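Local coordinates for protein AP endonuclease, family 2 (Brucella melitensis biovar Abortus, PDB 3NGF) that probably interconverts hydroxypyruvate and its aldehyde isomer at a manganese site in a TIM barrel, although it is named as an AP endonuclease, at residues Leu148-Leu152 / Ile162-Ala168; Ala82-Glu88 / Thr128-Phe133; Phe67-Pro71 / Asn94-Ala98; Pro45-Ala50 / Ile97-Tyr101. All coordinates share one frame; numbering follows the deposited sequence. Where two conformers were deposited one is given.

Contact 1. Residues Leu148-Leu152 / Ile162-Ala168. With MN (manganese (II) ion), chain C.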
loop_
_atom_site.group_PDB
_atom_site.type_symbol
_atom_site.label_atom_id
_atom_site.label_comp_id
_atom_site.label_asym_id
_atom_site.label_seq_id
_atom_site.Cartn_x
_atom_site.Cartn_y
_atom_site.Cartn_z
ATOM N N LEU A 148 -1.858 -7.313 3.230
ATOM C CA LEU A 148 -0.876 -7.333 2.161
ATOM C C LEU A 148 0.544 -7.216 2.638
ATOM O O LEU A 148 0.837 -6.563 3.651
ATOM C CB LEU A 148 -1.125 -6.190 1.169
ATOM C CG LEU A 148 -2.497 -6.102 0.519
ATOM C CD1 LEU A 148 -2.544 -4.898 -0.460
ATOM C CD2 LEU A 148 -2.896 -7.429 -0.146
ATOM N N VAL A 149 1.429 -7.817 1.842
ATOM C CA VAL A 149 2.873 -7.625 1.952
ATOM C C VAL A 149 3.293 -6.782 0.760
ATOM O O VAL A 149 2.891 -7.070 -0.380
ATOM C CB VAL A 149 3.648 -8.991 1.967
ATOM C CG1 VAL A 149 3.217 -9.950 0.810
ATOM C CG2 VAL A 149 5.205 -8.766 1.952
ATOM N N GLU A 150 4.097 -5.748 1.019
ATOM C CA GLU A 150 4.578 -4.841 -0.040
ATOM C C GLU A 150 6.090 -4.891 -0.190
ATOM O O GLU A 150 6.807 -4.356 0.660
ATOM C CB GLU A 150 4.221 -3.392 0.243
ATOM C CG GLU A 150 4.475 -2.480 -0.972
ATOM C CD GLU A 150 4.413 -0.982 -0.693
ATOM O OE1 GLU A 150 4.225 -0.520 0.444
ATOM O OE2 GLU A 150 4.552 -0.252 -1.681
ATOM N N PRO A 151 6.574 -5.503 -1.275
ATOM C CA PRO A 151 8.020 -5.374 -1.567
ATOM C C PRO A 151 8.400 -3.910 -1.773
ATOM O O PRO A 151 7.700 -3.179 -2.476
ATOM C CB PRO A 151 8.185 -6.178 -2.864
ATOM C CG PRO A 151 7.034 -7.130 -2.860
ATOM C CD PRO A 151 5.904 -6.397 -2.225
ATOM N N LEU A 152 9.517 -3.505 -1.172
ATOM C CA LEU A 152 10.029 -2.152 -1.313
ATOM C C LEU A 152 11.266 -2.193 -2.233
ATOM O O LEU A 152 11.349 -3.068 -3.120
ATOM C CB LEU A 152 10.250 -1.538 0.060
ATOM C CG LEU A 152 8.985 -1.512 0.953
ATOM C CD1 LEU A 152 9.282 -0.834 2.282
ATOM C CD2 LEU A 152 7.776 -0.832 0.241
ATOM N N ILE A 162 11.665 -7.478 2.586
ATOM C CA ILE A 162 11.169 -8.002 1.310
ATOM C C ILE A 162 11.216 -6.916 0.231
ATOM O O ILE A 162 10.639 -5.827 0.380
ATOM C CB ILE A 162 9.737 -8.629 1.460
ATOM C CG1 ILE A 162 9.204 -9.164 0.125
ATOM C CG2 ILE A 162 8.767 -7.637 2.078
ATOM C CD1 ILE A 162 10.012 -10.255 -0.453
ATOM N N VAL A 163 11.988 -7.192 -0.820
ATOM C CA VAL A 163 12.230 -6.209 -1.893
ATOM C C VAL A 163 12.088 -6.805 -3.306
ATOM O O VAL A 163 12.455 -6.151 -4.304
ATOM C CB VAL A 163 13.625 -5.525 -1.704
ATOM C CG1 VAL A 163 13.684 -4.782 -0.374
ATOM C CG2 VAL A 163 14.772 -6.525 -1.769
ATOM N N HIS A 164 11.581 -8.042 -3.419
ATOM C CA HIS A 164 11.357 -8.670 -4.733
ATOM C C HIS A 164 9.952 -9.235 -4.846
ATOM O O HIS A 164 9.438 -9.875 -3.897
ATOM C CB HIS A 164 12.400 -9.749 -5.026
ATOM C CG HIS A 164 13.778 -9.206 -5.223
ATOM N ND1 HIS A 164 14.165 -8.593 -6.393
ATOM C CD2 HIS A 164 14.856 -9.186 -4.409
ATOM C CE1 HIS A 164 15.421 -8.197 -6.285
ATOM N NE2 HIS A 164 15.865 -8.545 -5.091
ATOM N N GLN A 165 9.321 -8.995 -5.996
ATOM C CA GLN A 165 7.893 -9.359 -6.185
ATOM C C GLN A 165 7.580 -10.852 -6.160
ATOM O O GLN A 165 6.684 -11.275 -5.430
ATOM C CB GLN A 165 7.329 -8.740 -7.479
ATOM C CG GLN A 165 7.428 -7.244 -7.563
ATOM C CD GLN A 165 6.579 -6.524 -6.515
ATOM O OE1 GLN A 165 5.507 -7.010 -6.116
ATOM N NE2 GLN A 165 7.039 -5.348 -6.099
ATOM N N LEU A 166 8.257 -11.653 -6.980
ATOM C CA LEU A 166 7.934 -13.080 -7.028
ATOM C C LEU A 166 8.361 -13.783 -5.729
ATOM O O LEU A 166 7.755 -14.786 -5.326
ATOM C CB LEU A 166 8.555 -13.745 -8.262
ATOM C CG LEU A 166 8.031 -13.280 -9.625
ATOM C CD1 LEU A 166 8.715 -14.093 -10.718
ATOM C CD2 LEU A 166 6.534 -13.436 -9.721
ATOM N N GLU A 167 9.378 -13.254 -5.057
ATOM C CA GLU A 167 9.771 -13.777 -3.748
ATOM C C GLU A 167 8.609 -13.570 -2.770
ATOM O O GLU A 167 8.313 -14.447 -1.947
ATOM C CB GLU A 167 11.008 -13.057 -3.248
ATOM C CG GLU A 167 11.465 -13.489 -1.879
ATOM C CD GLU A 167 12.750 -12.809 -1.433
ATOM O OE1 GLU A 167 13.247 -11.883 -2.130
ATOM O OE2 GLU A 167 13.269 -13.220 -0.366
ATOM N N ALA A 168 7.952 -12.415 -2.864
ATOM C CA ALA A 168 6.804 -12.121 -1.993
ATOM C C ALA A 168 5.632 -13.050 -2.316
ATOM O O ALA A 168 4.930 -13.526 -1.405
ATOM C CB ALA A 168 6.366 -10.637 -2.105
HETATM MN MN MN C . 4.224 1.868 -1.899
HETATM O O HOH W 1 3.300 1.742 0.386
HETATM O O HOH W 2 5.585 -3.503 -4.162
HETATM O O HOH W 3 6.115 2.545 -0.844
#
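The amide of Gln165 lies across the CB-CG edge of Pro151, and its OE1 is buried there with no polar partner in the model. Gln165 OE1 lies 3.6 Å from Pro151 CG and Gln165 NE2 lies beside Pro151 CB, as the side chains cross at about a right angle. A bend at chi2 (-65°) turns the amide back toward Pro151 CB and CG. NE2 donates to a water that in turn donates to Pro151 O at 2.7 Å. Ala168, small enough to let the helix approach, places CB 3.6 Å from Pro151 CG. Ile162 O receives Leu152 N at 3.0 Å, on a lone pair, and also meets the CA-H of Pro151. The side chains of Val149 and Ile162, branched and suited to a buried seam, cross at about a right angle, CG2 to CG2 at 3.7 Å. This exit of strand 146-149, in a beta-alpha-beta unit of the TIM barrel, packs against the start of helix 165-175, where N-cap His164 bonds to Asp193. Glu150, predicted to be a proton donor or acceptor, points away from the helix and extends OE2 to 2.2 Å from the manganese ion, which Asp185, Gln211 and Glu247 also bind.

Contact 2. Residues Ala82-Glu88 / Thr128-Phe133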
loop_
_atom_site.group_PDB
_atom_site.type_symbol
_atom_site.label_atom_id
_atom_site.label_comp_id
_atom_site.label_asym_id
_atom_site.label_seq_id
_atom_site.Cartn_x
_atom_site.Cartn_y
_atom_site.Cartn_z
ATOM N N ALA A 82 6.492 -7.319 11.374
ATOM C CA ALA A 82 5.907 -8.639 10.998
ATOM C C ALA A 82 6.956 -9.744 10.857
ATOM O O ALA A 82 6.667 -10.897 11.164
ATOM C CB ALA A 82 5.071 -8.572 9.728
ATOM N N ALA A 83 8.179 -9.389 10.451
ATOM C CA ALA A 83 9.241 -10.392 10.246
ATOM C C ALA A 83 10.301 -10.413 11.347
ATOM O O ALA A 83 11.372 -10.962 11.131
ATOM C CB ALA A 83 9.929 -10.191 8.860
ATOM N N ILE A 84 10.025 -9.822 12.508
ATOM C CA ILE A 84 11.036 -9.731 13.573
ATOM C C ILE A 84 10.684 -10.632 14.747
ATOM O O ILE A 84 9.769 -10.341 15.525
ATOM C CB ILE A 84 11.226 -8.277 14.047
ATOM C CG1 ILE A 84 11.736 -7.407 12.881
ATOM C CG2 ILE A 84 12.205 -8.202 15.202
ATOM C CD1 ILE A 84 11.981 -5.927 13.241
ATOM N N SER A 85 11.425 -11.730 14.881
ATOM C CA SER A 85 11.186 -12.681 15.961
ATOM C C SER A 85 11.206 -11.983 17.308
ATOM O O SER A 85 12.056 -11.116 17.561
ATOM C CB SER A 85 12.233 -13.788 15.951
ATOM O OG SER A 85 11.969 -14.722 16.986
ATOM N N GLY A 86 10.259 -12.354 18.165
ATOM C CA GLY A 86 10.166 -11.782 19.504
ATOM C C GLY A 86 9.187 -10.638 19.669
ATOM O O GLY A 86 8.863 -10.288 20.806
ATOM N N ARG A 87 8.709 -10.062 18.554
ATOM C CA ARG A 87 7.748 -8.970 18.598
ATOM C C ARG A 87 6.325 -9.410 18.232
ATOM O O ARG A 87 5.495 -8.600 17.867
ATOM C CB ARG A 87 8.248 -7.829 17.711
ATOM C CG ARG A 87 9.584 -7.312 18.252
ATOM C CD ARG A 87 10.087 -6.129 17.511
ATOM N NE ARG A 87 9.287 -4.927 17.727
ATOM C CZ ARG A 87 9.625 -3.747 17.226
ATOM N NH1 ARG A 87 10.753 -3.629 16.524
ATOM N NH2 ARG A 87 8.844 -2.686 17.427
ATOM N N GLU A 88 6.043 -10.696 18.391
ATOM C CA GLU A 88 4.784 -11.254 17.942
ATOM C C GLU A 88 3.571 -10.730 18.714
ATOM O O GLU A 88 2.556 -10.402 18.093
ATOM C CB GLU A 88 4.815 -12.789 17.966
ATOM C CG GLU A 88 5.844 -13.397 17.043
ATOM C CD GLU A 88 7.196 -13.676 17.725
ATOM O OE1 GLU A 88 7.426 -13.244 18.882
ATOM O OE2 GLU A 88 8.029 -14.353 17.083
ATOM N N THR A 128 8.739 -16.064 11.257
ATOM C CA THR A 128 7.965 -15.107 12.060
ATOM C C THR A 128 6.960 -14.369 11.177
ATOM O O THR A 128 5.806 -14.159 11.577
ATOM C CB THR A 128 8.908 -14.148 12.810
ATOM O OG1 THR A 128 9.650 -14.888 13.805
ATOM C CG2 THR A 128 8.116 -13.007 13.446
ATOM N N PHE A 129 7.394 -14.012 9.970
ATOM C CA PHE A 129 6.499 -13.437 8.949
ATOM C C PHE A 129 5.272 -14.318 8.730
ATOM O O PHE A 129 4.141 -13.830 8.765
ATOM C CB PHE A 129 7.261 -13.239 7.627
ATOM C CG PHE A 129 6.398 -12.752 6.475
ATOM C CD1 PHE A 129 6.338 -11.406 6.161
ATOM C CD2 PHE A 129 5.694 -13.634 5.680
ATOM C CE1 PHE A 129 5.580 -10.950 5.097
ATOM C CE2 PHE A 129 4.921 -13.150 4.599
ATOM C CZ PHE A 129 4.872 -11.812 4.335
ATOM N N ILE A 130 5.496 -15.618 8.527
ATOM C CA ILE A 130 4.409 -16.575 8.265
ATOM C C ILE A 130 3.443 -16.630 9.452
ATOM O O ILE A 130 2.217 -16.545 9.293
ATOM C CB ILE A 130 4.983 -17.985 7.897
ATOM C CG1 ILE A 130 5.651 -17.919 6.521
ATOM C CG2 ILE A 130 3.893 -19.052 7.906
ATOM C CD1 ILE A 130 6.544 -19.060 6.180
ATOM N N GLU A 131 3.986 -16.728 10.666
ATOM C CA GLU A 131 3.130 -16.795 11.828
ATOM C C GLU A 131 2.301 -15.541 11.967
ATOM O O GLU A 131 1.103 -15.628 12.285
ATOM C CB GLU A 131 3.921 -16.986 13.117
ATOM C CG GLU A 131 4.615 -18.343 13.211
ATOM C CD GLU A 131 3.732 -19.565 12.942
ATOM O OE1 GLU A 131 2.507 -19.568 13.206
ATOM O OE2 GLU A 131 4.306 -20.584 12.477
ATOM N N ASN A 132 2.936 -14.385 11.773
ATOM C CA ASN A 132 2.247 -13.103 11.963
ATOM C C ASN A 132 1.164 -12.836 10.908
ATOM O O ASN A 132 0.040 -12.369 11.212
ATOM C CB ASN A 132 3.253 -11.935 12.046
ATOM C CG ASN A 132 3.900 -11.811 13.438
ATOM O OD1 ASN A 132 3.279 -12.137 14.474
ATOM N ND2 ASN A 132 5.146 -11.327 13.470
ATOM N N PHE A 133 1.503 -13.145 9.665
ATOM C CA PHE A 133 0.559 -13.020 8.545
ATOM C C PHE A 133 -0.587 -14.003 8.692
ATOM O O PHE A 133 -1.719 -13.668 8.404
ATOM C CB PHE A 133 1.286 -13.137 7.188
ATOM C CG PHE A 133 1.666 -11.785 6.613
ATOM C CD1 PHE A 133 2.643 -10.987 7.208
ATOM C CD2 PHE A 133 0.986 -11.283 5.531
ATOM C CE1 PHE A 133 2.944 -9.722 6.712
ATOM C CE2 PHE A 133 1.286 -10.044 5.018
ATOM C CZ PHE A 133 2.254 -9.250 5.609
HETATM O O HOH W 4 6.985 -10.103 15.220
#
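The ring of Phe133 takes the methyl of Ala82 at its edge, near the ring plane, with CB 3.9 Å from CE1. One face of the same ring carries Phe129 CZ, 3.6 Å above the plane and over its centre; in return, Phe133 CD1 lies over one face of the Phe129 ring, toward its rim. An alanine suits the edge because a single methyl fits between aromatic ring and loop backbone. The flat amide of Asn132 does the polar work. Its ND2 donates to Ala82 O at 2.8 Å in a nearly straight bond (168°) that stays close to the amide plane but meets the carbonyl from above its own plane. The same nitrogen donates to a water that bridges to Ile84 O, so one asparagine ties down two carbonyls of a loop that has no regular strand or helix. Its OD1 rests near the aliphatic CG of Glu88. With OG1 anti to the carbonyl carbon (chi1 -67°), Thr128 lays CG2 3.4 Å from Ala82 O and against the Ile84 carbonyl, while OG1 faces Ser85 CA and is bonded to Ala124 O. Beside it the type II turn from Ile84 to Arg87 places Gly86, whose backbone angles call for glycine, and Gly86 N donates to Glu88 OE2 at 3.2 Å. The contact fastens the long loop between strand 63-68 and helix 88-104 onto helix 122-140, whose Phe129 and Phe133 reach inward to strand 146-149 and across to the neighbouring helix 165-175.

Contact 3. Residues Phe67-Pro71 / Asn94-Ala98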
loop_
_atom_site.group_PDB
_atom_site.type_symbol
_atom_site.label_atom_id
_atom_site.label_comp_id
_atom_site.label_asym_id
_atom_site.label_seq_id
_atom_site.Cartn_x
_atom_site.Cartn_y
_atom_site.Cartn_z
ATOM N N PHE A 67 -4.664 1.332 4.162
ATOM C CA PHE A 67 -3.689 1.955 5.054
ATOM C C PHE A 67 -2.841 0.870 5.729
ATOM O O PHE A 67 -3.030 -0.338 5.483
ATOM C CB PHE A 67 -4.311 2.937 6.060
ATOM C CG PHE A 67 -5.336 2.318 6.988
ATOM C CD1 PHE A 67 -4.934 1.800 8.229
ATOM C CD2 PHE A 67 -6.671 2.234 6.612
ATOM C CE1 PHE A 67 -5.872 1.223 9.109
ATOM C CE2 PHE A 67 -7.608 1.691 7.457
ATOM C CZ PHE A 67 -7.218 1.181 8.706
ATOM N N ASN A 68 -1.831 1.303 6.465
ATOM C CA ASN A 68 -0.885 0.359 7.074
ATOM C C ASN A 68 -1.227 0.072 8.513
ATOM O O ASN A 68 -1.730 0.936 9.239
ATOM C CB ASN A 68 0.537 0.908 7.048
ATOM C CG ASN A 68 1.064 1.153 5.672
ATOM O OD1 ASN A 68 0.390 0.929 4.679
ATOM N ND2 ASN A 68 2.320 1.637 5.602
ATOM N N MET A 69 -0.887 -1.133 8.957
ATOM C CA MET A 69 -0.904 -1.440 10.381
ATOM C C MET A 69 0.184 -0.619 11.118
ATOM O O MET A 69 1.127 -0.129 10.488
ATOM C CB MET A 69 -0.691 -2.942 10.583
ATOM C CG MET A 69 -1.716 -3.813 9.864
ATOM S SD MET A 69 -1.559 -5.519 10.353
ATOM C CE MET A 69 -3.037 -6.246 9.614
ATOM N N PRO A 70 0.067 -0.471 12.448
ATOM C CA PRO A 70 1.081 0.308 13.181
ATOM C C PRO A 70 2.497 -0.227 12.884
ATOM O O PRO A 70 2.702 -1.453 12.836
ATOM C CB PRO A 70 0.691 0.102 14.641
ATOM C CG PRO A 70 -0.767 -0.179 14.613
ATOM C CD PRO A 70 -1.042 -0.895 13.321
ATOM N N PRO A 71 3.463 0.668 12.669
ATOM C CA PRO A 71 4.808 0.258 12.240
ATOM C C PRO A 71 5.849 0.041 13.352
ATOM O O PRO A 71 6.986 -0.348 13.060
ATOM C CB PRO A 71 5.230 1.450 11.412
ATOM C CG PRO A 71 4.662 2.583 12.141
ATOM C CD PRO A 71 3.331 2.131 12.657
ATOM N N ASN A 94 -1.175 -4.914 17.629
ATOM C CA ASN A 94 -1.295 -3.894 16.566
ATOM C C ASN A 94 -2.342 -4.262 15.517
ATOM O O ASN A 94 -2.960 -3.386 14.879
ATOM C CB ASN A 94 0.076 -3.666 15.928
ATOM C CG ASN A 94 1.002 -2.810 16.804
ATOM O OD1 ASN A 94 0.555 -2.119 17.722
ATOM N ND2 ASN A 94 2.299 -2.808 16.471
ATOM N N VAL A 95 -2.595 -5.551 15.337
ATOM C CA VAL A 95 -3.674 -5.972 14.459
ATOM C C VAL A 95 -5.034 -5.510 14.968
ATOM O O VAL A 95 -5.871 -5.088 14.168
ATOM C CB VAL A 95 -3.679 -7.499 14.222
ATOM C CG1 VAL A 95 -4.948 -7.939 13.395
ATOM C CG2 VAL A 95 -2.415 -7.895 13.508
ATOM N N ASP A 96 -5.246 -5.601 16.282
ATOM C CA ASP A 96 -6.487 -5.135 16.911
ATOM C C ASP A 96 -6.728 -3.655 16.628
ATOM O O ASP A 96 -7.844 -3.250 16.290
ATOM C CB ASP A 96 -6.454 -5.360 18.430
ATOM C CG ASP A 96 -6.530 -6.831 18.811
ATOM O OD1 ASP A 96 -7.218 -7.593 18.112
ATOM O OD2 ASP A 96 -5.904 -7.231 19.819
ATOM N N ILE A 97 -5.667 -2.868 16.771
ATOM C CA ILE A 97 -5.702 -1.438 16.575
ATOM C C ILE A 97 -6.020 -1.131 15.114
ATOM O O ILE A 97 -6.920 -0.344 14.827
ATOM C CB ILE A 97 -4.350 -0.785 16.962
ATOM C CG1 ILE A 97 -4.092 -0.907 18.474
ATOM C CG2 ILE A 97 -4.335 0.703 16.574
ATOM C CD1 ILE A 97 -2.729 -0.347 18.903
ATOM N N ALA A 98 -5.303 -1.790 14.196
ATOM C CA ALA A 98 -5.588 -1.650 12.752
ATOM C C ALA A 98 -7.037 -2.034 12.376
ATOM O O ALA A 98 -7.677 -1.328 11.598
ATOM C CB ALA A 98 -4.586 -2.476 11.940
HETATM O O HOH W 5 2.486 -4.041 13.414
#
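Pro70 O and Asn94 ND2 share a water: it donates to the carbonyl at 2.7 Å and accepts from the amide in a long, weak bond. That bridge is the polar link here, and the rest is van der Waals contact, largely apolar. Pro70 slides past Asn94 in the opposite direction, its CB 3.6 Å from Asn94 CG and its CD 3.5 Å from Asn94 O, a carbonyl already used by Ala98 N in the helix. The compact proline ring, with no N-H to satisfy, offers an apolar flank, while asparagine supplies both an amide for the water and a side chain short enough to lie along the ring. These residues join the end of strand 63-68 to helix 88-104, the strand and helix of one beta-alpha unit of the TIM barrel, separated by a long loop. Met69, a long unbranched chain, spans the gap to the helix: extended beyond CG, it lies beside Val95 and points the same way, SD 4.0 Å from CG2. Its CG also touches the methyl of Ala98 at 3.8 Å; the small alanine lets the loop come close, and Pro70 CD adjoins the same methyl. Ile97 CG2 reaches Pro70 CG. Phe67, CG lying between the backbone N and the carbonyl carbon (chi1 60°), turns its ring so that Ala98 O sits at the edge, near its plane, 3.9 Å from CZ.

Contact 4. Residues Pro45-Ala50 / Ile97-Tyr101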
loop_
_atom_site.group_PDB
_atom_site.type_symbol
_atom_site.label_atom_id
_atom_site.label_comp_id
_atom_site.label_asym_id
_atom_site.label_seq_id
_atom_site.Cartn_x
_atom_site.Cartn_y
_atom_site.Cartn_z
ATOM N N PRO A 45 -3.270 6.207 10.159
ATOM C CA PRO A 45 -4.325 7.057 10.723
ATOM C C PRO A 45 -4.256 7.237 12.245
ATOM O O PRO A 45 -5.113 7.921 12.820
ATOM C CB PRO A 45 -5.577 6.273 10.385
ATOM C CG PRO A 45 -5.132 4.861 10.474
ATOM C CD PRO A 45 -3.726 4.822 9.969
ATOM N N TYR A 46 -3.251 6.651 12.895
ATOM C CA TYR A 46 -3.326 6.371 14.328
ATOM C C TYR A 46 -3.183 7.603 15.216
ATOM O O TYR A 46 -3.520 7.527 16.406
ATOM C CB TYR A 46 -2.332 5.258 14.727
ATOM C CG TYR A 46 -2.545 4.032 13.866
ATOM C CD1 TYR A 46 -3.720 3.306 13.954
ATOM C CD2 TYR A 46 -1.626 3.654 12.908
ATOM C CE1 TYR A 46 -3.964 2.243 13.159
ATOM C CE2 TYR A 46 -1.860 2.576 12.102
ATOM C CZ TYR A 46 -3.040 1.878 12.207
ATOM O OH TYR A 46 -3.301 0.790 11.394
ATOM N N ASP A 47 -2.693 8.723 14.659
ATOM C CA ASP A 47 -2.618 9.985 15.414
ATOM C C ASP A 47 -3.916 10.794 15.334
ATOM O O ASP A 47 -3.989 11.893 15.902
ATOM C CB ASP A 47 -1.415 10.843 14.979
ATOM C CG ASP A 47 -0.943 11.833 16.082
ATOM O OD1 ASP A 47 -0.866 11.463 17.294
ATOM O OD2 ASP A 47 -0.627 12.997 15.727
ATOM N N PHE A 48 -4.932 10.239 14.670
ATOM C CA PHE A 48 -6.262 10.849 14.556
ATOM C C PHE A 48 -7.361 9.904 15.052
ATOM O O PHE A 48 -7.201 8.677 15.009
ATOM C CB PHE A 48 -6.508 11.276 13.093
ATOM C CG PHE A 48 -5.494 12.262 12.560
ATOM C CD1 PHE A 48 -4.301 11.823 11.972
ATOM C CD2 PHE A 48 -5.733 13.639 12.638
ATOM C CE1 PHE A 48 -3.370 12.739 11.487
ATOM C CE2 PHE A 48 -4.827 14.558 12.162
ATOM C CZ PHE A 48 -3.630 14.126 11.584
ATOM N N ASP A 49 -8.461 10.476 15.548
ATOM C CA ASP A 49 -9.668 9.743 15.978
ATOM C C ASP A 49 -10.287 9.047 14.746
ATOM O O ASP A 49 -10.555 9.682 13.725
ATOM C CB ASP A 49 -10.663 10.721 16.628
ATOM C CG ASP A 49 -12.019 10.084 17.048
ATOM O OD1 ASP A 49 -12.204 8.838 17.043
ATOM O OD2 ASP A 49 -12.921 10.863 17.423
ATOM N N ALA A 50 -10.515 7.737 14.855
ATOM C CA ALA A 50 -11.159 6.997 13.770
ATOM C C ALA A 50 -12.492 7.623 13.350
ATOM O O ALA A 50 -12.802 7.643 12.159
ATOM C CB ALA A 50 -11.375 5.526 14.147
ATOM N N ILE A 97 -5.667 -2.868 16.771
ATOM C CA ILE A 97 -5.702 -1.438 16.575
ATOM C C ILE A 97 -6.020 -1.131 15.114
ATOM O O ILE A 97 -6.920 -0.344 14.827
ATOM C CB ILE A 97 -4.350 -0.785 16.962
ATOM C CG1 ILE A 97 -4.092 -0.907 18.474
ATOM C CG2 ILE A 97 -4.335 0.703 16.574
ATOM C CD1 ILE A 97 -2.729 -0.347 18.903
ATOM N N ALA A 98 -5.303 -1.790 14.196
ATOM C CA ALA A 98 -5.588 -1.650 12.752
ATOM C C ALA A 98 -7.037 -2.034 12.376
ATOM O O ALA A 98 -7.677 -1.328 11.598
ATOM C CB ALA A 98 -4.586 -2.476 11.940
ATOM N N LEU A 99 -7.536 -3.120 12.961
ATOM C CA LEU A 99 -8.907 -3.617 12.736
ATOM C C LEU A 99 -9.941 -2.593 13.195
ATOM O O LEU A 99 -10.908 -2.331 12.459
ATOM C CB LEU A 99 -9.129 -4.993 13.406
ATOM C CG LEU A 99 -10.488 -5.689 13.242
ATOM C CD1 LEU A 99 -10.886 -5.816 11.763
ATOM C CD2 LEU A 99 -10.513 -7.074 13.945
ATOM N N HIS A 100 -9.740 -2.005 14.375
ATOM C CA HIS A 100 -10.623 -0.933 14.876
ATOM C C HIS A 100 -10.784 0.181 13.855
ATOM O O HIS A 100 -11.904 0.569 13.523
ATOM C CB HIS A 100 -10.128 -0.347 16.213
ATOM C CG HIS A 100 -10.819 0.921 16.603
ATOM N ND1 HIS A 100 -12.130 0.951 17.042
ATOM C CD2 HIS A 100 -10.397 2.212 16.590
ATOM C CE1 HIS A 100 -12.478 2.205 17.285
ATOM N NE2 HIS A 100 -11.445 2.988 17.031
ATOM N N TYR A 101 -9.657 0.663 13.314
ATOM C CA TYR A 101 -9.711 1.682 12.287
ATOM C C TYR A 101 -10.295 1.178 10.972
ATOM O O TYR A 101 -11.078 1.884 10.326
ATOM C CB TYR A 101 -8.310 2.275 12.040
ATOM C CG TYR A 101 -7.900 3.311 13.036
ATOM C CD1 TYR A 101 -7.458 2.948 14.312
ATOM C CD2 TYR A 101 -7.923 4.664 12.715
ATOM C CE1 TYR A 101 -7.077 3.894 15.230
ATOM C CE2 TYR A 101 -7.534 5.617 13.623
ATOM C CZ TYR A 101 -7.115 5.234 14.882
ATOM O OH TYR A 101 -6.742 6.192 15.789
HETATM O O HOH W 6 -11.704 5.973 17.681
HETATM O O HOH W 7 -9.492 6.170 17.062
#
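Tyr101 of helix 88-104 fits into the loop that follows strand 39-41 and leads into helix 50-59, a beta-alpha connection of the TIM barrel. Its ring is held on both faces. Over one comes the edge of Tyr46 in a T-shaped pair, centroids 5.0 Å apart and planes at 77°, with Tyr46 CD1 3.6 Å from Tyr101 CE1. Over the opposite face lies Ala50 CB, a CH-pi contact 4.1 Å from the centroid, where a methyl is small enough for helix 50-59 to start close by. Pro45 CG packs on Tyr101 CD2 at 3.6 Å. At the far end of the ring, Tyr101 OH donates to Phe48 O at 2.6 Å, nearly in line with the C=O bond, and a water bound by Ala50 N donates weakly to it. Tyrosine suits a site that is apolar on both ring faces yet meets backbone at the hydroxyl. The type I turn from Pro45 to Phe48 sets Tyr46 so that its ring edge meets Ala98, and Ile97 CG2 lies 3.7 Å from Tyr46 CD1, while the Tyr46 hydroxyl bonds to Asn68 O. At the outer rim a water links Asp49 OD1 to His100 NE2, and the aspartate, at the N-cap, also caps Asp51 N. The result is the packing of neighbouring outer helices found in a TIM barrel, made here through the beta-alpha loop before helix 50-59.

Contacts 3 and 4 are the closest pair, with centres about 8 Å apart: both use helix 88-104 and share Ile97 and Ala98, and they are joined by the Tyr46 OH to Asn68 O bond (2.7 Å). Contact 2 uses the far end of the loop that contact 3 begins, between strand 63-68 and helix 88-104, and touches contact 1, where Phe133 CZ packs 3.6 Å from Leu148 O and Phe129 CE1 lies 3.8 Å from Val149 CG2. Contact 1 holds the metal ligand Glu150, so contact 2 backs strand 146-149, just before Glu150; the Phe133 side chain is about 14 Å from the manganese ion. Phe67 of contact 3 is about 12 Å from the ion, and contact 4 lies away from the annotated sites.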